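PDB 3CYJ: mandelate racemase/muconate lactonizing enzyme-like protein from Rubrobacter xylanophilus DSM 9941, which belongs to the enolase superfamily, pairing an N-terminal capping domain with a C-terminal barrel domain that carries a bound sodium ion. Local coordinates for residues S14-P19 with R327-G332; A83-A88 with S103-A108; G153-A156 with R162-M165; T272-G275 with G279-R282; I292-H297 with H305-V310. One frame throughout, in Å; residues are numbered along the deposited sequence.

Interaction 1: S14-P19 with R327-G332; sequences SAYTVP and RLLFDG
Val18 overlaps Leu328 methyl to methyl. CG1 of Val18 lies 3.6 Å from CD2 of Leu328, and the two side chains reach toward each other tip to tip. The torsion of the valine sets this up: CG1 stands anti to the backbone N (chi1 -178°). The next contact uses Tyr16, two residues earlier on the same side of the strand. Leu329 crosses it obliquely, with CD1 4.0 Å from Tyr16 CB. The same methyl is 4.2 Å from Tyr16 CG. It is therefore the root of the tyrosine that is touched. Its phenol end runs back along its own strand, where Tyr16 OH and Ser14 OG share a hydrogen bond of 2.6 Å.

The contact joins the two domains of the enolase fold. Strand 8-26 belongs to the antiparallel sheet of the capping domain. Helix 320-329 follows barrel strand 313-319. Side chains alternate along the strand: Tyr16 and Val18 point to the helix, while Thr17 points away and its OG1 bonds Thr35 OG1. The backbones stay well apart, with Tyr16 CA 9.1 Å from Leu329 CA, and no hydrogen bond crosses. Helix 356-362 covers one flank, where Tyr362 touches both Val18 and Leu328. Arg324 NH1, one turn back in helix 320-329, donates a hydrogen bond to Pro19 O.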
loop_
_atom_site.group_PDB
_atom_site.type_symbol
_atom_site.label_atom_id
_atom_site.label_comp_id
_atom_site.label_asym_id
_atom_site.label_seq_id
_atom_site.Cartn_x
_atom_site.Cartn_y
_atom_site.Cartn_z
ATOM N N SER A 14 7.499 -29.140 39.203
ATOM C CA SER A 14 8.682 -28.919 40.010
ATOM C C SER A 14 9.632 -28.061 39.198
ATOM O O SER A 14 9.421 -27.884 38.009
ATOM C CB SER A 14 9.315 -30.257 40.433
ATOM O OG SER A 14 9.698 -31.047 39.313
ATOM N N ALA A 15 10.649 -27.494 39.833
ATOM C CA ALA A 15 11.525 -26.551 39.170
ATOM C C ALA A 15 12.923 -26.771 39.663
ATOM O O ALA A 15 13.140 -27.198 40.801
ATOM C CB ALA A 15 11.089 -25.087 39.442
ATOM N N TYR A 16 13.886 -26.476 38.807
ATOM C CA TYR A 16 15.297 -26.675 39.128
ATOM C C TYR A 16 16.051 -25.498 38.587
ATOM O O TYR A 16 15.771 -25.013 37.461
ATOM C CB TYR A 16 15.811 -27.973 38.504
ATOM C CG TYR A 16 14.862 -29.097 38.787
ATOM C CD1 TYR A 16 14.969 -29.861 39.971
ATOM C CD2 TYR A 16 13.806 -29.352 37.925
ATOM C CE1 TYR A 16 14.064 -30.862 40.263
ATOM C CE2 TYR A 16 12.893 -30.323 38.197
ATOM C CZ TYR A 16 13.021 -31.098 39.374
ATOM O OH TYR A 16 12.083 -32.101 39.629
ATOM N N THR A 17 17.008 -25.038 39.376
ATOM C CA THR A 17 17.866 -23.947 38.992
ATOM C C THR A 17 19.280 -24.460 38.962
ATOM O O THR A 17 19.733 -25.054 39.935
ATOM C CB THR A 17 17.761 -22.765 40.014
ATOM O OG1 THR A 17 16.404 -22.319 40.082
ATOM C CG2 THR A 17 18.682 -21.589 39.641
ATOM N N VAL A 18 19.984 -24.214 37.854
ATOM C CA VAL A 18 21.352 -24.677 37.632
ATOM C C VAL A 18 22.286 -23.514 37.223
ATOM O O VAL A 18 22.068 -22.834 36.198
ATOM C CB VAL A 18 21.395 -25.734 36.501
ATOM C CG1 VAL A 18 22.796 -26.249 36.308
ATOM C CG2 VAL A 18 20.395 -26.888 36.768
ATOM N N PRO A 19 23.344 -23.276 38.025
ATOM C CA PRO A 19 24.332 -22.301 37.613
ATOM C C PRO A 19 24.877 -22.601 36.228
ATOM O O PRO A 19 25.080 -23.736 35.885
ATOM C CB PRO A 19 25.454 -22.470 38.674
ATOM C CG PRO A 19 24.698 -22.935 39.899
ATOM C CD PRO A 19 23.697 -23.908 39.313
ATOM N N ARG A 327 21.550 -32.655 29.906
ATOM C CA ARG A 327 22.427 -33.805 30.143
ATOM C C ARG A 327 22.625 -34.034 31.637
ATOM O O ARG A 327 22.768 -35.172 32.093
ATOM C CB ARG A 327 23.820 -33.634 29.469
ATOM N N LEU A 328 22.661 -32.946 32.395
ATOM C CA LEU A 328 22.820 -32.977 33.821
ATOM C C LEU A 328 21.575 -33.519 34.503
ATOM O O LEU A 328 21.682 -34.247 35.484
ATOM C CB LEU A 328 23.070 -31.546 34.280
ATOM C CG LEU A 328 23.522 -31.187 35.701
ATOM C CD1 LEU A 328 24.787 -31.965 36.155
ATOM C CD2 LEU A 328 23.765 -29.661 35.801
ATOM N N LEU A 329 20.384 -33.187 33.983
ATOM C CA LEU A 329 19.133 -33.560 34.659
ATOM C C LEU A 329 18.410 -34.794 34.122
ATOM O O LEU A 329 17.591 -35.388 34.834
ATOM C CB LEU A 329 18.148 -32.386 34.704
ATOM C CG LEU A 329 18.445 -31.106 35.459
ATOM C CD1 LEU A 329 17.150 -30.391 35.551
ATOM C CD2 LEU A 329 18.981 -31.370 36.851
ATOM N N PHE A 330 18.672 -35.164 32.875
ATOM C CA PHE A 330 17.981 -36.286 32.279
ATOM C C PHE A 330 18.949 -37.350 31.809
ATOM O O PHE A 330 20.063 -37.034 31.385
ATOM C CB PHE A 330 17.202 -35.851 31.041
ATOM C CG PHE A 330 16.114 -34.865 31.297
ATOM C CD1 PHE A 330 16.147 -33.613 30.665
ATOM C CD2 PHE A 330 15.021 -35.201 32.108
ATOM C CE1 PHE A 330 15.144 -32.679 30.876
ATOM C CE2 PHE A 330 14.002 -34.288 32.334
ATOM C CZ PHE A 330 14.059 -33.017 31.727
ATOM N N ASP A 331 18.508 -38.609 31.861
ATOM C CA ASP A 331 19.112 -39.655 31.047
ATOM C C ASP A 331 18.382 -39.636 29.736
ATOM O O ASP A 331 17.157 -39.403 29.723
ATOM C CB ASP A 331 18.841 -41.056 31.614
ATOM C CG ASP A 331 19.411 -41.255 32.982
ATOM O OD1 ASP A 331 20.650 -41.255 33.086
ATOM O OD2 ASP A 331 18.616 -41.443 33.948
ATOM N N GLY A 332 19.102 -39.936 28.656
ATOM C CA GLY A 332 18.462 -40.117 27.360
ATOM C C GLY A 332 18.699 -38.983 26.380
ATOM O O GLY A 332 18.082 -38.943 25.326
#

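Interaction 2: A83-A88 with S103-A108; sequences ARMQAA and SAVDIA
In the helical part of the N-terminal capping domain, helices 78-88 and 97-116 meet through Met85 and Val105. The thioether end of Met85 does the touching. SD lies 3.7 Å from Val105 CG1, and Met85 CE lies 3.7 Å from the same methyl. The bend at the end of the methionine (chi3 -75°) folds CE back so that both atoms bear on one branch of the valine. The side chains cross at a slant. Met85 CE also comes within 4.4 Å of Asp106 N, a loose approach. Leu66 of helix 57-70 packs on Met85 and on Val105, so three helices of this domain share the apolar patch. The polar neighbour Asp106 turns its carboxylate to the barrel domain instead. There OD1 is hydrogen-bonded to Thr278 OG1, and OD2 takes a weak bond from Ile277 N in the first turn of helix 276-280. The buried acid may gain some stability from that helix start. Spacing between the two backbones is wide, with Met85 CA 9.5 Å from Asp106 CA.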
loop_
_atom_site.group_PDB
_atom_site.type_symbol
_atom_site.label_atom_id
_atom_site.label_comp_id
_atom_site.label_asym_id
_atom_site.label_seq_id
_atom_site.Cartn_x
_atom_site.Cartn_y
_atom_site.Cartn_z
ATOM N N ALA A 83 -6.433 -26.337 23.676
ATOM C CA ALA A 83 -7.453 -25.353 23.316
ATOM C C ALA A 83 -8.205 -24.881 24.549
ATOM O O ALA A 83 -8.460 -23.681 24.716
ATOM C CB ALA A 83 -8.404 -25.920 22.302
ATOM N N ARG A 84 -8.603 -25.830 25.377
ATOM C CA ARG A 84 -9.278 -25.531 26.644
ATOM C C ARG A 84 -8.309 -24.723 27.565
ATOM O O ARG A 84 -8.751 -23.797 28.261
ATOM C CB ARG A 84 -9.801 -26.837 27.316
ATOM C CG ARG A 84 -10.944 -27.507 26.543
ATOM C CD ARG A 84 -11.226 -28.950 27.027
ATOM N NE ARG A 84 -11.247 -29.005 28.490
ATOM C CZ ARG A 84 -10.478 -29.824 29.206
ATOM N NH1 ARG A 84 -9.721 -30.713 28.557
ATOM N NH2 ARG A 84 -10.518 -29.798 30.561
ATOM N N MET A 85 -7.007 -25.035 27.537
ATOM C CA MET A 85 -6.062 -24.267 28.368
ATOM C C MET A 85 -5.966 -22.783 27.932
ATOM O O MET A 85 -6.050 -21.874 28.772
ATOM C CB MET A 85 -4.675 -24.912 28.386
ATOM C CG MET A 85 -4.533 -26.223 29.264
ATOM S SD MET A 85 -2.844 -26.805 29.584
ATOM C CE MET A 85 -2.369 -27.544 27.988
ATOM N N GLN A 86 -5.793 -22.547 26.619
ATOM C CA GLN A 86 -5.746 -21.219 26.041
ATOM C C GLN A 86 -7.037 -20.406 26.362
ATOM O O GLN A 86 -6.957 -19.231 26.692
ATOM C CB GLN A 86 -5.546 -21.301 24.519
ATOM C CG GLN A 86 -4.317 -22.018 24.045
ATOM C CD GLN A 86 -3.021 -21.277 24.308
ATOM O OE1 GLN A 86 -2.968 -20.202 24.962
ATOM N NE2 GLN A 86 -1.940 -21.859 23.814
ATOM N N ALA A 87 -8.216 -21.041 26.260
ATOM C CA ALA A 87 -9.459 -20.360 26.535
ATOM C C ALA A 87 -9.524 -19.975 28.004
ATOM O O ALA A 87 -9.933 -18.874 28.339
ATOM C CB ALA A 87 -10.668 -21.246 26.153
ATOM N N ALA A 88 -9.121 -20.894 28.878
ATOM C CA ALA A 88 -9.245 -20.729 30.320
ATOM C C ALA A 88 -8.366 -19.609 30.842
ATOM O O ALA A 88 -8.697 -19.032 31.880
ATOM C CB ALA A 88 -8.911 -22.045 31.062
ATOM N N SER A 103 3.008 -24.467 27.310
ATOM C CA SER A 103 3.966 -25.223 26.504
ATOM C C SER A 103 4.490 -26.458 27.242
ATOM O O SER A 103 4.507 -27.569 26.699
ATOM C CB SER A 103 5.152 -24.311 26.150
ATOM O OG SER A 103 4.707 -23.266 25.302
ATOM N N ALA A 104 4.947 -26.247 28.474
ATOM C CA ALA A 104 5.468 -27.324 29.313
ATOM C C ALA A 104 4.407 -28.394 29.484
ATOM O O ALA A 104 4.700 -29.568 29.343
ATOM C CB ALA A 104 5.870 -26.766 30.703
ATOM N N VAL A 105 3.176 -27.988 29.799
ATOM C CA VAL A 105 2.089 -28.935 29.956
ATOM C C VAL A 105 1.755 -29.700 28.644
ATOM O O VAL A 105 1.569 -30.912 28.649
ATOM C CB VAL A 105 0.845 -28.262 30.477
ATOM C CG1 VAL A 105 -0.295 -29.269 30.551
ATOM C CG2 VAL A 105 1.082 -27.706 31.861
ATOM N N ASP A 106 1.727 -28.985 27.520
ATOM C CA ASP A 106 1.463 -29.594 26.234
ATOM C C ASP A 106 2.515 -30.658 25.828
ATOM O O ASP A 106 2.189 -31.654 25.220
ATOM C CB ASP A 106 1.384 -28.506 25.169
ATOM C CG ASP A 106 1.061 -29.073 23.779
ATOM O OD1 ASP A 106 -0.137 -29.332 23.471
ATOM O OD2 ASP A 106 2.009 -29.217 22.989
ATOM N N ILE A 107 3.778 -30.392 26.129
ATOM C CA ILE A 107 4.852 -31.280 25.794
ATOM C C ILE A 107 4.744 -32.532 26.653
ATOM O O ILE A 107 4.970 -33.638 26.174
ATOM C CB ILE A 107 6.209 -30.601 26.054
ATOM C CG1 ILE A 107 6.391 -29.384 25.123
ATOM C CG2 ILE A 107 7.357 -31.576 25.910
ATOM C CD1 ILE A 107 7.494 -28.488 25.563
ATOM N N ALA A 108 4.365 -32.347 27.917
ATOM C CA ALA A 108 4.140 -33.462 28.820
ATOM C C ALA A 108 2.975 -34.338 28.344
ATOM O O ALA A 108 3.071 -35.558 28.359
ATOM C CB ALA A 108 3.916 -32.941 30.292
#

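Interaction 3: G153-A156 with R162-M165; sequences GGWA and RVKM
Trp155 packs closely on Val163 through one methyl group. CG1 of Val163 lies 3.8 Å from Trp155 CB and 3.9 Å from Trp155 CE3. The methyl thus fits beside the root of the side chain and the near corner of its six-membered ring. Its approach to the indole is oblique. Val163 has CG1 anti to its carbonyl carbon (chi1 -65°), which turns this branch to the helix. Trp155 CG stands beside its own backbone N (chi1 -72°), and the ring extends from there along the strand toward Lys164.

Farther out the contact loosens. Trp155 CZ3 is 4.5 Å from Lys164 O, and no hydrogen bond joins the segments. Trp155 itself is partly exposed, and Gly154 next to it is exposed. Val163 is buried.

The strand also borders the metal region. The side chain of Lys164 leads away from the helix, to within about 5 Å of the bound sodium ion. Its NZ forms salt bridges with Glu221, a sodium ligand, and with Glu317. Tyr135 OH gives NZ a further partner.

The two segments belong to a beta-alpha-beta crossover of the barrel: strand 132-137, helix 145-157 and strand 162-166. Ile185 of helix 174-185 touches Val163 too, and strand 190-194 continues the sheet beside it.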
loop_
_atom_site.group_PDB
_atom_site.type_symbol
_atom_site.label_atom_id
_atom_site.label_comp_id
_atom_site.label_asym_id
_atom_site.label_seq_id
_atom_site.Cartn_x
_atom_site.Cartn_y
_atom_site.Cartn_z
ATOM N N GLY A 153 35.317 -23.916 18.189
ATOM C CA GLY A 153 36.228 -24.871 17.543
ATOM C C GLY A 153 35.809 -26.252 17.963
ATOM O O GLY A 153 35.746 -27.180 17.149
ATOM N N GLY A 154 35.468 -26.381 19.249
ATOM C CA GLY A 154 35.038 -27.659 19.812
ATOM C C GLY A 154 33.862 -28.200 19.042
ATOM O O GLY A 154 33.877 -29.377 18.603
ATOM N N TRP A 155 32.847 -27.350 18.820
ATOM C CA TRP A 155 31.694 -27.809 18.045
ATOM C C TRP A 155 32.046 -28.159 16.588
ATOM O O TRP A 155 31.479 -29.082 16.058
ATOM C CB TRP A 155 30.576 -26.790 18.059
ATOM C CG TRP A 155 29.854 -26.665 19.343
ATOM C CD1 TRP A 155 29.483 -27.666 20.176
ATOM C CD2 TRP A 155 29.357 -25.446 19.929
ATOM N NE1 TRP A 155 28.801 -27.159 21.246
ATOM C CE2 TRP A 155 28.710 -25.797 21.121
ATOM C CE3 TRP A 155 29.401 -24.090 19.553
ATOM C CZ2 TRP A 155 28.114 -24.843 21.959
ATOM C CZ3 TRP A 155 28.811 -23.137 20.393
ATOM C CH2 TRP A 155 28.174 -23.515 21.575
ATOM N N ALA A 156 32.948 -27.412 15.953
ATOM C CA ALA A 156 33.316 -27.684 14.546
ATOM C C ALA A 156 34.049 -29.012 14.404
ATOM O O ALA A 156 33.727 -29.801 13.515
ATOM C CB ALA A 156 34.172 -26.562 13.941
ATOM N N ARG A 162 27.856 -25.745 11.678
ATOM C CA ARG A 162 27.203 -24.453 11.881
ATOM C C ARG A 162 27.322 -24.052 13.340
ATOM O O ARG A 162 26.986 -24.813 14.244
ATOM C CB ARG A 162 25.722 -24.533 11.527
ATOM C CG ARG A 162 25.430 -24.807 10.064
ATOM C CD ARG A 162 24.006 -25.449 9.828
ATOM N NE ARG A 162 23.824 -26.684 10.617
ATOM C CZ ARG A 162 23.951 -27.916 10.123
ATOM N NH1 ARG A 162 24.268 -28.083 8.843
ATOM N NH2 ARG A 162 23.774 -28.988 10.899
ATOM N N VAL A 163 27.808 -22.845 13.571
ATOM C CA VAL A 163 27.918 -22.347 14.923
ATOM C C VAL A 163 27.386 -20.921 15.033
ATOM O O VAL A 163 27.581 -20.093 14.080
ATOM C CB VAL A 163 29.376 -22.422 15.502
ATOM C CG1 VAL A 163 29.855 -23.877 15.649
ATOM C CG2 VAL A 163 30.337 -21.563 14.721
ATOM N N LYS A 164 26.741 -20.638 16.185
ATOM C CA LYS A 164 26.301 -19.263 16.516
ATOM C C LYS A 164 26.968 -18.636 17.751
ATOM O O LYS A 164 27.192 -19.287 18.761
ATOM C CB LYS A 164 24.742 -19.178 16.615
ATOM C CG LYS A 164 24.132 -17.749 16.574
ATOM C CD LYS A 164 22.546 -17.794 16.601
ATOM C CE LYS A 164 22.067 -18.053 18.046
ATOM N NZ LYS A 164 20.620 -18.232 18.237
ATOM N N MET A 165 27.278 -17.352 17.649
ATOM C CA MET A 165 27.873 -16.564 18.741
ATOM C C MET A 165 27.084 -15.228 18.987
ATOM O O MET A 165 26.301 -14.781 18.141
ATOM C CB MET A 165 29.358 -16.279 18.458
ATOM C CG MET A 165 29.658 -15.577 17.131
ATOM S SD MET A 165 31.380 -14.958 16.851
ATOM C CE MET A 165 31.610 -13.742 18.156
#

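Interaction 4: T272-G275 with G279-R282; sequences TRCG and GLLR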
loop_
_atom_site.group_PDB
_atom_site.type_symbol
_atom_site.label_atom_id
_atom_site.label_comp_id
_atom_site.label_asym_id
_atom_site.label_seq_id
_atom_site.Cartn_x
_atom_site.Cartn_y
_atom_site.Cartn_z
ATOM N N THR A 272 9.235 -24.283 23.782
ATOM C CA THR A 272 8.868 -24.125 25.186
ATOM C C THR A 272 8.147 -22.795 25.444
ATOM O O THR A 272 7.842 -22.435 26.576
ATOM C CB THR A 272 10.089 -24.354 26.133
ATOM O OG1 THR A 272 11.001 -23.252 26.068
ATOM C CG2 THR A 272 10.827 -25.664 25.771
ATOM N N ARG A 273 7.822 -22.080 24.371
ATOM C CA ARG A 273 7.185 -20.779 24.532
ATOM C C ARG A 273 6.014 -20.577 23.610
ATOM O O ARG A 273 5.087 -19.864 23.958
ATOM C CB ARG A 273 8.179 -19.670 24.245
ATOM C CG ARG A 273 9.260 -19.520 25.242
ATOM C CD ARG A 273 10.180 -18.528 24.719
ATOM N NE ARG A 273 11.034 -18.043 25.756
ATOM C CZ ARG A 273 12.129 -17.342 25.510
ATOM N NH1 ARG A 273 12.459 -17.069 24.235
ATOM N NH2 ARG A 273 12.876 -16.905 26.529
ATOM N N CYS A 274 6.070 -21.195 22.430
ATOM C CA CYS A 274 5.153 -20.882 21.361
ATOM C C CYS A 274 3.942 -21.763 21.440
ATOM O O CYS A 274 3.185 -21.877 20.467
ATOM C CB CYS A 274 5.832 -21.093 20.001
ATOM S SG CYS A 274 6.186 -22.844 19.699
ATOM N N GLY A 275 3.765 -22.439 22.561
ATOM C CA GLY A 275 2.542 -23.244 22.711
ATOM C C GLY A 275 2.804 -24.733 22.625
ATOM O O GLY A 275 1.877 -25.534 22.449
ATOM N N GLY A 279 1.414 -26.049 19.473
ATOM C CA GLY A 279 1.723 -24.759 18.877
ATOM C C GLY A 279 2.662 -24.905 17.681
ATOM O O GLY A 279 2.422 -24.320 16.593
ATOM N N LEU A 280 3.721 -25.695 17.862
ATOM C CA LEU A 280 4.723 -25.856 16.831
ATOM C C LEU A 280 4.187 -26.405 15.518
ATOM O O LEU A 280 4.702 -26.072 14.469
ATOM C CB LEU A 280 5.912 -26.681 17.333
ATOM C CG LEU A 280 7.182 -26.553 16.476
ATOM C CD1 LEU A 280 7.755 -25.174 16.520
ATOM C CD2 LEU A 280 8.289 -27.522 16.915
ATOM N N LEU A 281 3.149 -27.228 15.576
ATOM C CA LEU A 281 2.572 -27.915 14.414
ATOM C C LEU A 281 1.959 -26.935 13.428
ATOM O O LEU A 281 1.747 -27.237 12.240
ATOM C CB LEU A 281 1.499 -28.924 14.880
ATOM C CG LEU A 281 2.096 -30.223 15.434
ATOM C CD1 LEU A 281 1.077 -31.081 16.196
ATOM C CD2 LEU A 281 2.740 -31.012 14.293
ATOM N N ARG A 282 1.669 -25.744 13.923
ATOM C CA ARG A 282 1.052 -24.728 13.097
ATOM C C ARG A 282 2.081 -23.924 12.323
ATOM O O ARG A 282 1.735 -23.175 11.423
ATOM C CB ARG A 282 0.263 -23.798 13.976
ATOM C CG ARG A 282 -1.090 -24.354 14.190
ATOM C CD ARG A 282 -1.224 -25.192 15.489
ATOM N NE ARG A 282 -2.647 -25.375 15.737
ATOM C CZ ARG A 282 -3.426 -24.423 16.238
ATOM N NH1 ARG A 282 -4.708 -24.655 16.382
ATOM N NH2 ARG A 282 -2.924 -23.234 16.586
#
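The backbone closes here on itself, with Gly279 N donating to Gly275 O over 3.1 Å at an N-H...O angle of 150°. This is the first-turn bond of helix 276-280, the short helix that follows barrel strand 266-269 and its loop in the C-terminal domain. Two glycines allow the close approach, with Gly275 CA 4.2 Å from Gly279 CA. A side chain on Gly279 would run into Cys274 O and Gly275 CA. Gly275 also has a positive phi of 108°, which suits glycine. Cys274 O packs over the same spot, 3.6 Å from Gly279 CA.

The side-chain part is lighter. Cys274 holds SG between its backbone N and carbonyl carbon, and this points the sulfur at the start of Leu280. SG is 4.2 Å from Leu280 CD1, an apolar touch.

Several outside groups fix this corner. Gly275 N is bonded to Ser103 OG of the capping domain, and Gly275 O takes a second, weak bond from Trp82 NE1. Arg282 NH1 forms a salt bridge with Glu311 of the second subunit, so the segment lies near a subunit interface. Arg282 N is hydrogen-bonded to Gly279 O, 3.1 Å away.

Interaction 5: I292-H297 with H305-V310; sequences IPFSAH and HACCAV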
loop_
_atom_site.group_PDB
_atom_site.type_symbol
_atom_site.label_atom_id
_atom_site.label_comp_id
_atom_site.label_asym_id
_atom_site.label_seq_id
_atom_site.Cartn_x
_atom_site.Cartn_y
_atom_site.Cartn_z
ATOM N N ILE A 292 9.343 -19.363 3.589
ATOM C CA ILE A 292 10.578 -19.115 4.255
ATOM C C ILE A 292 10.932 -20.335 5.106
ATOM O O ILE A 292 10.040 -21.014 5.617
ATOM C CB ILE A 292 10.481 -17.800 5.120
ATOM C CG1 ILE A 292 9.403 -17.918 6.220
ATOM C CG2 ILE A 292 10.288 -16.583 4.208
ATOM C CD1 ILE A 292 9.218 -16.701 7.061
ATOM N N PRO A 293 12.226 -20.590 5.299
ATOM C CA PRO A 293 12.684 -21.620 6.248
ATOM C C PRO A 293 12.361 -21.291 7.720
ATOM O O PRO A 293 12.105 -20.152 8.078
ATOM C CB PRO A 293 14.239 -21.620 6.086
ATOM C CG PRO A 293 14.572 -20.587 4.978
ATOM C CD PRO A 293 13.329 -19.736 4.781
ATOM N N PHE A 294 12.346 -22.326 8.551
ATOM C CA PHE A 294 12.094 -22.208 9.969
ATOM C C PHE A 294 13.370 -22.610 10.766
ATOM O O PHE A 294 14.153 -23.442 10.313
ATOM C CB PHE A 294 10.890 -23.084 10.352
ATOM C CG PHE A 294 10.684 -23.230 11.828
ATOM C CD1 PHE A 294 10.094 -22.208 12.578
ATOM C CD2 PHE A 294 11.119 -24.398 12.502
ATOM C CE1 PHE A 294 9.911 -22.363 14.009
ATOM C CE2 PHE A 294 10.911 -24.570 13.877
ATOM C CZ PHE A 294 10.334 -23.557 14.630
ATOM N N SER A 295 13.562 -22.056 11.961
ATOM C CA SER A 295 14.671 -22.519 12.784
ATOM C C SER A 295 14.211 -22.568 14.243
ATOM O O SER A 295 13.617 -21.580 14.758
ATOM C CB SER A 295 15.877 -21.602 12.611
ATOM O OG SER A 295 16.932 -22.018 13.453
ATOM N N ALA A 296 14.388 -23.717 14.889
ATOM C CA ALA A 296 13.958 -23.845 16.272
ATOM C C ALA A 296 14.939 -23.218 17.248
ATOM O O ALA A 296 16.175 -23.304 17.100
ATOM C CB ALA A 296 13.686 -25.274 16.626
ATOM N N HIS A 297 14.374 -22.527 18.208
ATOM C CA HIS A 297 15.167 -21.779 19.178
ATOM C C HIS A 297 15.117 -22.514 20.541
ATOM O O HIS A 297 14.016 -22.874 21.002
ATOM C CB HIS A 297 14.577 -20.365 19.245
ATOM C CG HIS A 297 15.231 -19.467 20.235
ATOM N ND1 HIS A 297 16.357 -18.724 19.932
ATOM C CD2 HIS A 297 14.900 -19.158 21.516
ATOM C CE1 HIS A 297 16.704 -18.015 20.996
ATOM N NE2 HIS A 297 15.836 -18.261 21.969
ATOM N N HIS A 305 12.680 -33.982 18.818
ATOM C CA HIS A 305 11.487 -34.706 18.377
ATOM C C HIS A 305 10.504 -33.841 17.605
ATOM O O HIS A 305 10.049 -34.216 16.495
ATOM C CB HIS A 305 10.795 -35.383 19.542
ATOM C CG HIS A 305 11.570 -36.540 20.091
ATOM N ND1 HIS A 305 11.329 -37.846 19.708
ATOM C CD2 HIS A 305 12.624 -36.582 20.943
ATOM C CE1 HIS A 305 12.192 -38.640 20.320
ATOM N NE2 HIS A 305 12.987 -37.897 21.070
ATOM N N ALA A 306 10.195 -32.677 18.192
ATOM C CA ALA A 306 9.161 -31.777 17.674
ATOM C C ALA A 306 9.491 -31.340 16.248
ATOM O O ALA A 306 8.618 -31.321 15.383
ATOM C CB ALA A 306 8.973 -30.564 18.614
ATOM N N CYS A 307 10.762 -31.054 16.001
ATOM C CA CYS A 307 11.202 -30.543 14.710
ATOM C C CYS A 307 11.179 -31.577 13.588
ATOM O O CYS A 307 11.321 -31.215 12.420
ATOM C CB CYS A 307 12.600 -29.983 14.854
ATOM S SG CYS A 307 12.632 -28.319 15.529
ATOM N N CYS A 308 10.986 -32.858 13.932
ATOM C CA CYS A 308 10.905 -33.912 12.913
ATOM C C CYS A 308 9.583 -33.744 12.202
ATOM O O CYS A 308 9.354 -34.239 11.091
ATOM C CB CYS A 308 11.060 -35.310 13.530
ATOM S SG CYS A 308 12.831 -35.688 13.912
ATOM N N ALA A 309 8.709 -33.000 12.842
ATOM C CA ALA A 309 7.359 -32.854 12.292
ATOM C C ALA A 309 7.192 -31.597 11.410
ATOM O O ALA A 309 6.091 -31.326 10.908
ATOM C CB ALA A 309 6.353 -32.844 13.414
ATOM N N VAL A 310 8.268 -30.814 11.283
ATOM C CA VAL A 310 8.230 -29.484 10.641
ATOM C C VAL A 310 8.936 -29.569 9.290
ATOM O O VAL A 310 10.150 -29.750 9.240
ATOM C CB VAL A 310 8.873 -28.384 11.595
ATOM C CG1 VAL A 310 8.940 -26.981 10.943
ATOM C CG2 VAL A 310 8.092 -28.331 12.902
#
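Cys307 lies in a 3-10 turn held by two equal backbone bonds, Cys308 N to His305 O at 3.0 Å and Ala309 N to Ala306 O at 3.0 Å. The bond from Val310 N to Cys307 O is weak. The turn offers two side chains to strand 294-296. Cys307 SG, placed beside its own N (chi1 -81°), lies 3.4 Å from Ala296 CB, which is close packing. The same sulfur stands at the edge of the Phe294 ring, near its plane, with SG 4.4 Å from Phe294 CE2.

This is part of a beta-alpha-beta unit of the barrel: strand 294-296, helix 300-306 and strand 313-319. All four touching residues are buried. Val310, at the end of the turn, closes the other part of the contact. Its CG1 is 3.7 Å from Phe294 CD2, and the two side chains cross at about a right angle. Phe294 gets there by carrying its ring anti to the backbone N (chi1 170°). Between the two touching strand residues, Ser295 points away and bonds His315 ND1 through OG. Leu313 of the next strand packs on both Phe294 and Cys307.

Overall arrangement
Along the chain, interaction 1 spans the rest: interactions 2, 3, 4 and 5 follow one another between its two segments. It ties the capping-domain sheet to a late barrel helix. Interaction 2 lies within the capping domain, and interactions 3, 4 and 5 lie in the barrel. Interactions 2 and 4 have centres 10 Å apart and meet where Ser103 bonds Gly275 N, across the domain boundary. Interactions 4 and 5 are equally close, and Leu280 packs on Phe294, Ala306 and Val310. This makes a continuous run from cap to barrel. Interaction 3 stands apart, 35 Å from interaction 2 between centres, but it reaches the same barrel sheet as interaction 5.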